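PDB 6QDI: PA14 domain-containing protein, which probably senses plant biomass outside the cell through tandem calcium-binding PA14 domains, as the sugar-binding part of an RsgI-type anti-sigma factor. Local coordinates for residues 28-32 with 33-37; 286-289 with 290-293. One frame throughout, in Å; residues are numbered along the deposited sequence. Where two conformers were deposited one is given.

Contact 1 (28-32 with 33-37); sequences FFWGV and NSPAK
Pro35 sets its CB over one face of the Trp30 indole, toward the rim, the two side chains crossing at about a right angle. Pro35 CB is 3.9 Å from the centroid of the five-membered ring and 25° off its normal, a CH-pi contact. Pro35 CB is also 3.6 Å from Trp30 CE2, so the contact runs on toward the fused bond. A chi1 of -69° places Trp30 CG anti to its carbonyl carbon, and with one indole face on Pro35 the other meets Phe28 CB. The chain returns through a type II' beta turn from Trp30 to Asn33, with Gly31 at positive phi (64°) and Asn33 N hydrogen-bonded to Trp30 O at 3.1 Å. This turn follows strand 27-31 in the first PA14 domain, beside the calcium ligand Asn116. Water 1 lies in the indole plane at its edge, accepting from Trp30 NE1 at 2.8 Å and donating to Pro35 O, which also accepts a hydrogen bond from Arg21 NH1. Water 2 joins Trp30 O to Ser34 O, and water 3 joins Gly31 O to Asn33 O. The chemistry is thus divided: CH-pi and apolar contact meet the indole face, while water satisfies its N-H and the turn carbonyls.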
# COMPACT_ATOMS: atom_id res chain seq x y z
N PHE A 28 -7.12 14.68 9.43
CA PHE A 28 -6.50 13.58 10.16
C PHE A 28 -5.14 13.96 10.68
O PHE A 28 -4.34 14.58 9.97
CB PHE A 28 -6.36 12.34 9.28
CG PHE A 28 -7.66 11.68 9.02
CD1 PHE A 28 -8.24 10.91 9.99
CD2 PHE A 28 -8.34 11.83 7.82
CE1 PHE A 28 -9.46 10.30 9.79
CE2 PHE A 28 -9.58 11.22 7.61
CZ PHE A 28 -10.13 10.47 8.60
N PHE A 29 -4.88 13.55 11.90
CA PHE A 29 -3.58 13.68 12.48
C PHE A 29 -3.30 12.36 13.19
O PHE A 29 -3.98 12.06 14.20
CB PHE A 29 -3.51 14.86 13.46
CG PHE A 29 -2.17 15.07 14.04
CD1 PHE A 29 -1.67 14.23 15.08
CD2 PHE A 29 -1.35 16.09 13.61
CE1 PHE A 29 -0.42 14.41 15.62
CE2 PHE A 29 -0.13 16.27 14.19
CZ PHE A 29 0.34 15.42 15.17
N TRP A 30 -2.38 11.56 12.65
CA TRP A 30 -2.17 10.20 13.12
C TRP A 30 -0.93 10.04 14.00
O TRP A 30 -0.72 8.96 14.58
CB TRP A 30 -2.13 9.25 11.93
CG TRP A 30 -3.44 9.09 11.27
CD1 TRP A 30 -4.61 8.65 11.83
CD2 TRP A 30 -3.75 9.32 9.89
NE1 TRP A 30 -5.61 8.61 10.91
CE2 TRP A 30 -5.10 8.99 9.70
CE3 TRP A 30 -3.00 9.78 8.81
CZ2 TRP A 30 -5.73 9.09 8.46
CZ3 TRP A 30 -3.65 9.88 7.56
CH2 TRP A 30 -4.97 9.54 7.42
N GLY A 31 -0.09 11.08 14.10
CA GLY A 31 1.12 10.93 14.87
C GLY A 31 1.97 9.89 14.20
O GLY A 31 2.00 9.78 12.98
N VAL A 32 2.61 9.07 15.02
CA VAL A 32 3.41 7.97 14.49
C VAL A 32 2.66 6.66 14.51
O VAL A 32 3.26 5.61 14.26
CB VAL A 32 4.79 7.81 15.19
CG1 VAL A 32 5.64 9.03 14.88
CG2 VAL A 32 4.66 7.59 16.67
N ASN A 33 1.36 6.67 14.80
CA ASN A 33 0.57 5.44 14.83
C ASN A 33 -0.27 5.28 13.61
O ASN A 33 -0.43 6.19 12.83
CB ASN A 33 -0.32 5.43 16.04
CG ASN A 33 0.49 5.23 17.28
OD1 ASN A 33 1.43 4.40 17.30
ND2 ASN A 33 0.21 6.01 18.28
N SER A 34 -0.82 4.12 13.46
CA SER A 34 -1.57 3.76 12.33
C SER A 34 -2.92 4.48 12.23
O SER A 34 -3.51 4.82 13.27
CB SER A 34 -1.80 2.24 12.55
OG SER A 34 -2.55 1.73 11.55
N PRO A 35 -3.50 4.60 11.02
CA PRO A 35 -4.89 5.08 10.97
C PRO A 35 -5.94 4.12 11.46
O PRO A 35 -7.07 4.56 11.68
CB PRO A 35 -5.18 5.35 9.48
CG PRO A 35 -3.89 5.33 8.83
CD PRO A 35 -2.93 4.52 9.66
N ALA A 36 -5.63 2.85 11.55
CA ALA A 36 -6.67 1.86 11.86
C ALA A 36 -6.00 0.57 12.25
O ALA A 36 -4.89 0.28 11.78
CB ALA A 36 -7.56 1.65 10.65
N LYS A 37 -6.71 -0.27 13.02
CA LYS A 37 -6.11 -1.53 13.47
C LYS A 37 -5.72 -2.45 12.31
O LYS A 37 -4.80 -3.25 12.43
CB LYS A 37 -7.03 -2.22 14.47
CG LYS A 37 -8.31 -2.77 13.91
CD LYS A 37 -9.16 -3.38 15.01
CE LYS A 37 -10.38 -4.11 14.48
NZ LYS A 37 -11.30 -3.21 13.73
O HOH W 1 -7.95 7.28 11.77
O HOH W 2 -2.92 7.24 14.74
O HOH W 3 1.43 7.61 11.46

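Contact 2 (286-289 with 290-293); sequences VVPQ and SCLY
A chi1 of -65° sets Leu292 CG anti to its carbonyl carbon, and a chi2 of 173° puts CD1 anti to CA, near the carbonyl oxygens of Pro288 and Val287. The other branch, Leu292 CD2, meets Val287 CG1 at 3.7 Å, the two side chains crossing at about a right angle. Val287 CG1 is itself anti to the backbone N, which directs that methyl at the leucine. Nearer the backbone, Leu292 CG packs against Pro288 O at 3.4 Å, so the leucine covers a carbonyl as well as a methyl.

The turn beneath is a short 3-10 segment, evidenced by two successive bonds from residue i+3 to residue i. Cys291 N donates to Pro288 O at 3.0 Å, and Leu292 N donates to Gln289 O at 3.0 Å with a straighter N-H...O angle of 168°. Both donors stand above the carbonyl planes of their acceptors, away from the lone-pair directions.

On another part of the turn, the Pro288 ring touches two side chains of the following residues. Its CG is 3.5 Å from Ser290 OG and 4.2 Å from Cys291 SG, the latter a looser apolar contact. Ser290 OG is hydrogen-bonded to Ile150 O, tying the turn to the stretch before strand 157-162. A bond from Gln289 NE2 to Ile155 O rests on one of two modelled conformers and is doubtful.

The segment links two sheets of the second PA14 module. Val287, Pro288 and Cys291 lie on Trp277 of strand 271-279, where Val287 also has backbone bonding with Leu275. Beyond the turn, Leu292 packs on Ile206, and strand 292-293 runs antiparallel to strand 198-207.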
# COMPACT_ATOMS: atom_id res chain seq x y z
N VAL A 286 -0.18 -10.68 -7.29
CA VAL A 286 0.36 -11.08 -6.00
C VAL A 286 -0.18 -12.45 -5.66
O VAL A 286 -1.39 -12.72 -5.77
CB VAL A 286 -0.07 -10.01 -4.97
CG1 VAL A 286 0.15 -10.46 -3.54
CG2 VAL A 286 0.62 -8.68 -5.24
N VAL A 287 0.72 -13.33 -5.21
CA VAL A 287 0.26 -14.65 -4.78
C VAL A 287 -0.65 -14.46 -3.57
O VAL A 287 -0.26 -13.82 -2.60
CB VAL A 287 1.45 -15.56 -4.42
CG1 VAL A 287 0.95 -16.95 -4.01
CG2 VAL A 287 2.39 -15.71 -5.59
N PRO A 288 -1.88 -14.97 -3.60
CA PRO A 288 -2.85 -14.56 -2.60
C PRO A 288 -2.76 -15.36 -1.30
O PRO A 288 -2.29 -16.51 -1.29
CB PRO A 288 -4.20 -14.84 -3.29
CG PRO A 288 -3.88 -16.08 -4.12
CD PRO A 288 -2.48 -15.83 -4.65
N GLN A 289 -3.28 -14.76 -0.25
CA GLN A 289 -3.34 -15.39 1.05
C GLN A 289 -3.97 -16.78 0.98
O GLN A 289 -3.53 -17.69 1.67
CB GLN A 289 -4.13 -14.48 1.99
CG GLN A 289 -4.25 -15.01 3.42
CD GLN A 289 -4.99 -14.04 4.30
OE1 GLN A 289 -5.94 -13.42 3.84
NE2 GLN A 289 -4.59 -13.92 5.54
N SER A 290 -5.00 -16.93 0.15
CA SER A 290 -5.71 -18.18 0.06
C SER A 290 -4.84 -19.35 -0.33
O SER A 290 -5.23 -20.50 -0.09
CB SER A 290 -6.85 -18.03 -0.96
OG SER A 290 -6.30 -17.74 -2.22
N CYS A 291 -3.69 -19.09 -0.97
CA CYS A 291 -2.77 -20.13 -1.38
C CYS A 291 -1.48 -20.21 -0.58
O CYS A 291 -0.61 -21.01 -0.92
CB CYS A 291 -2.47 -19.98 -2.86
SG CYS A 291 -3.91 -20.25 -3.93
N LEU A 292 -1.35 -19.41 0.50
CA LEU A 292 -0.15 -19.35 1.30
C LEU A 292 -0.41 -19.97 2.67
O LEU A 292 -1.40 -19.63 3.33
CB LEU A 292 0.28 -17.90 1.48
CG LEU A 292 0.69 -17.18 0.18
CD1 LEU A 292 0.93 -15.70 0.47
CD2 LEU A 292 1.88 -17.84 -0.49
N TYR A 293 0.52 -20.85 3.10
CA TYR A 293 0.42 -21.47 4.40
C TYR A 293 1.74 -21.39 5.12
O TYR A 293 2.81 -21.51 4.50
CB TYR A 293 0.04 -22.96 4.26
CG TYR A 293 -1.30 -23.21 3.65
CD1 TYR A 293 -1.49 -23.11 2.27
CD2 TYR A 293 -2.39 -23.54 4.42
CE1 TYR A 293 -2.73 -23.35 1.70
CE2 TYR A 293 -3.61 -23.80 3.84
CZ TYR A 293 -3.79 -23.74 2.49
OH TYR A 293 -5.01 -24.03 1.94

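How the contacts relate
Contacts 1 and 2 belong to different halves of the tandem: 28-37 lies in the first PA14 domain, and 286-293 packs with the sheets of the second PA14 module, near the end of the chain. Their centres are 28 Å apart and their nearest atoms about 13 Å apart, so they do not touch. Their relation to calcium also differs. In contact 1, Gly31 approaches the side chain of the calcium ligand Asn116 to about 3 Å, and the Val32 side chain is about 8 Å from a bound ion. In contact 2, the Gln289 side chain is about 10 Å from that of Asp10, a calcium ligand of the first domain, consistent with a position toward the interdomain region. One is a hydrated surface turn, the other a largely buried one.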